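Local coordinates for protein exonuclease mut-7 homolog (Aedes aegypti, PDB 7JW2) that probably trims the 3' ends of microRNAs as a magnesium-dependent 3'-5' exoribonuclease, this chain being its exonuclease domain, at residues L125-E133 against V147-L157. Numbering follows the deposited sequence.
Sequences LQLLWRHVE and VNQNLANLVRL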
# COMPACT_ATOMS: atom_id res chain seq x y z
N LEU A 125 0.04 10.17 -26.04
CA LEU A 125 -0.19 11.55 -26.46
C LEU A 125 0.29 11.80 -27.88
O LEU A 125 -0.19 12.76 -28.51
CB LEU A 125 0.49 12.53 -25.50
CG LEU A 125 -0.23 12.67 -24.15
CD1 LEU A 125 0.61 13.47 -23.19
CD2 LEU A 125 -1.60 13.32 -24.32
N GLN A 126 1.20 10.98 -28.40
CA GLN A 126 1.57 11.12 -29.81
C GLN A 126 0.40 10.79 -30.72
O GLN A 126 0.27 11.38 -31.80
CB GLN A 126 2.77 10.22 -30.13
CG GLN A 126 3.44 10.56 -31.46
CD GLN A 126 4.78 9.89 -31.61
OE1 GLN A 126 4.98 8.77 -31.14
NE2 GLN A 126 5.71 10.56 -32.30
N LEU A 127 -0.48 9.86 -30.32
CA LEU A 127 -1.67 9.56 -31.10
C LEU A 127 -2.68 10.69 -31.03
O LEU A 127 -3.33 11.02 -32.03
CB LEU A 127 -2.31 8.26 -30.60
CG LEU A 127 -1.57 6.95 -30.87
CD1 LEU A 127 -2.32 5.79 -30.24
CD2 LEU A 127 -1.39 6.74 -32.37
N LEU A 128 -2.84 11.30 -29.85
CA LEU A 128 -3.71 12.46 -29.73
C LEU A 128 -3.19 13.62 -30.57
O LEU A 128 -3.96 14.31 -31.24
CB LEU A 128 -3.84 12.86 -28.26
CG LEU A 128 -4.65 14.11 -27.92
CD1 LEU A 128 -6.14 13.93 -28.23
CD2 LEU A 128 -4.45 14.50 -26.46
N TRP A 129 -1.87 13.84 -30.54
CA TRP A 129 -1.23 14.84 -31.39
C TRP A 129 -1.60 14.63 -32.86
O TRP A 129 -2.06 15.56 -33.53
CB TRP A 129 0.28 14.77 -31.19
CG TRP A 129 1.08 15.88 -31.78
CD1 TRP A 129 0.66 16.88 -32.61
CD2 TRP A 129 2.48 16.10 -31.57
NE1 TRP A 129 1.71 17.71 -32.93
CE2 TRP A 129 2.84 17.24 -32.31
CE3 TRP A 129 3.46 15.43 -30.83
CZ2 TRP A 129 4.14 17.74 -32.31
CZ3 TRP A 129 4.75 15.93 -30.84
CH2 TRP A 129 5.08 17.07 -31.58
N ARG A 130 -1.40 13.41 -33.36
CA ARG A 130 -1.69 13.13 -34.76
C ARG A 130 -3.17 13.29 -35.08
O ARG A 130 -3.53 13.69 -36.19
CB ARG A 130 -1.20 11.73 -35.12
CG ARG A 130 0.31 11.62 -35.27
CD ARG A 130 0.81 10.19 -35.19
NE ARG A 130 -0.20 9.22 -35.60
CZ ARG A 130 -0.13 7.92 -35.36
NH1 ARG A 130 0.91 7.42 -34.71
NH2 ARG A 130 -1.10 7.11 -35.78
N HIS A 131 -4.03 13.01 -34.10
CA HIS A 131 -5.47 13.10 -34.33
C HIS A 131 -5.92 14.55 -34.45
O HIS A 131 -6.67 14.90 -35.37
CB HIS A 131 -6.21 12.39 -33.19
CG HIS A 131 -7.68 12.22 -33.44
ND1 HIS A 131 -8.62 13.15 -33.04
CD2 HIS A 131 -8.37 11.22 -34.04
CE1 HIS A 131 -9.82 12.73 -33.40
NE2 HIS A 131 -9.70 11.56 -34.00
N VAL A 132 -5.47 15.41 -33.54
CA VAL A 132 -5.93 16.79 -33.53
C VAL A 132 -5.28 17.62 -34.63
O VAL A 132 -5.86 18.63 -35.06
CB VAL A 132 -5.69 17.44 -32.16
CG1 VAL A 132 -6.33 16.60 -31.05
CG2 VAL A 132 -4.20 17.64 -31.91
N GLU A 133 -4.11 17.20 -35.12
CA GLU A 133 -3.45 17.85 -36.26
C GLU A 133 -4.37 17.95 -37.46
O GLU A 133 -4.21 18.85 -38.29
CB GLU A 133 -2.21 17.05 -36.67
CG GLU A 133 -0.89 17.60 -36.23
CD GLU A 133 0.26 16.91 -36.94
OE1 GLU A 133 1.30 17.55 -37.15
OE2 GLU A 133 0.11 15.72 -37.29
N VAL A 147 6.77 20.69 -36.85
CA VAL A 147 7.87 20.30 -35.98
C VAL A 147 7.97 18.77 -35.96
O VAL A 147 7.00 18.06 -36.25
CB VAL A 147 7.70 20.86 -34.56
CG1 VAL A 147 7.59 22.39 -34.59
CG2 VAL A 147 6.48 20.24 -33.87
N ASN A 148 9.16 18.28 -35.64
CA ASN A 148 9.33 16.85 -35.41
C ASN A 148 8.44 16.42 -34.26
O ASN A 148 8.25 17.16 -33.29
CB ASN A 148 10.79 16.53 -35.09
CG ASN A 148 11.69 16.63 -36.30
OD1 ASN A 148 11.22 16.55 -37.44
ND2 ASN A 148 12.98 16.81 -36.07
N GLN A 149 7.87 15.22 -34.36
CA GLN A 149 6.86 14.77 -33.40
C GLN A 149 7.53 14.03 -32.24
O GLN A 149 7.43 12.81 -32.08
CB GLN A 149 5.82 13.90 -34.09
CG GLN A 149 4.89 14.67 -35.02
CD GLN A 149 3.57 13.96 -35.26
OE1 GLN A 149 2.54 14.60 -35.48
NE2 GLN A 149 3.59 12.63 -35.21
N ASN A 150 8.22 14.80 -31.41
CA ASN A 150 8.82 14.32 -30.17
C ASN A 150 8.25 15.10 -28.98
O ASN A 150 7.56 16.10 -29.15
CB ASN A 150 10.35 14.41 -30.21
CG ASN A 150 10.85 15.81 -30.54
OD1 ASN A 150 10.47 16.80 -29.91
ND2 ASN A 150 11.71 15.89 -31.55
N LEU A 151 8.56 14.63 -27.77
CA LEU A 151 7.96 15.23 -26.58
C LEU A 151 8.45 16.66 -26.37
O LEU A 151 7.68 17.54 -25.96
CB LEU A 151 8.23 14.37 -25.34
CG LEU A 151 7.72 14.94 -24.02
CD1 LEU A 151 6.20 15.07 -24.05
CD2 LEU A 151 8.16 14.09 -22.83
N ALA A 152 9.73 16.93 -26.65
CA ALA A 152 10.24 18.28 -26.45
C ALA A 152 9.48 19.29 -27.29
O ALA A 152 9.18 20.40 -26.83
CB ALA A 152 11.74 18.33 -26.77
N ASN A 153 9.15 18.93 -28.53
CA ASN A 153 8.42 19.85 -29.38
C ASN A 153 6.97 19.99 -28.93
O ASN A 153 6.39 21.08 -29.02
CB ASN A 153 8.49 19.40 -30.84
CG ASN A 153 9.87 19.64 -31.44
OD1 ASN A 153 10.67 20.38 -30.88
ND2 ASN A 153 10.14 19.00 -32.57
N LEU A 154 6.36 18.91 -28.43
CA LEU A 154 5.00 19.01 -27.92
C LEU A 154 4.93 19.91 -26.69
O LEU A 154 3.95 20.64 -26.49
CB LEU A 154 4.46 17.61 -27.60
CG LEU A 154 2.97 17.54 -27.30
CD1 LEU A 154 2.16 18.30 -28.37
CD2 LEU A 154 2.54 16.08 -27.20
N VAL A 155 5.96 19.86 -25.84
CA VAL A 155 6.02 20.76 -24.69
C VAL A 155 6.06 22.21 -25.16
O VAL A 155 5.36 23.07 -24.60
CB VAL A 155 7.23 20.42 -23.81
CG1 VAL A 155 7.51 21.53 -22.83
CG2 VAL A 155 6.96 19.12 -23.04
N ARG A 156 6.87 22.52 -26.17
CA ARG A 156 6.93 23.89 -26.66
C ARG A 156 5.58 24.33 -27.23
O ARG A 156 5.12 25.44 -26.95
CB ARG A 156 8.02 24.04 -27.71
CG ARG A 156 8.42 25.49 -27.96
CD ARG A 156 9.71 25.56 -28.74
NE ARG A 156 9.53 25.04 -30.09
CZ ARG A 156 9.99 23.86 -30.51
NH1 ARG A 156 10.66 23.07 -29.67
NH2 ARG A 156 9.78 23.47 -31.76
N LEU A 157 4.95 23.47 -28.03
CA LEU A 157 3.67 23.81 -28.64
C LEU A 157 2.59 24.07 -27.60
O LEU A 157 1.74 24.94 -27.77
CB LEU A 157 3.21 22.69 -29.58
CG LEU A 157 3.99 22.52 -30.88
CD1 LEU A 157 3.77 21.13 -31.43
CD2 LEU A 157 3.53 23.55 -31.88
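With CG anti to the backbone N (chi1 -169°), the indole of Trp-129 swings off helix 125-132 toward Leu-154, whose own CG is likewise anti to N, and the leucine runs antiparallel alongside the indole, its CB 3.7 Å from Trp-129 CZ3. This is helix packing within the 3'-5' exonuclease domain, of the RNase H clan: helix 125-132, which follows strand 122-124, meets helix 151-159 and the turn leading into it. The segment axes come within 11.6 Å of each other, their directions 56° apart, and the indole bridges the gap.

Its six-membered ring is sandwiched by two CH-pi contacts. Leu-154 CD1 sits 4.0 Å from the centroid on one face, and Gln-149 CG lies 4.1 Å from it on the other. Val-147 CG2 closes on the ring edge in plane, while Leu-157 CD1 comes in obliquely, 3.5 Å from Trp-129 CZ2. Outside the two segments, Phe-140 touches Leu-154, Leu-157 and the indole, its ring steeply inclined to that of Trp-129.

The turn that presents Gln-149, an inverse gamma turn, is pinned from the next helix. Asn-150 is the N-cap, its OD1 accepting from Asn-153 N, and the Asn-153 amide reaches back to donate a nearly straight bond (165°) from ND2 to Asn-148 O, at 2.7 Å.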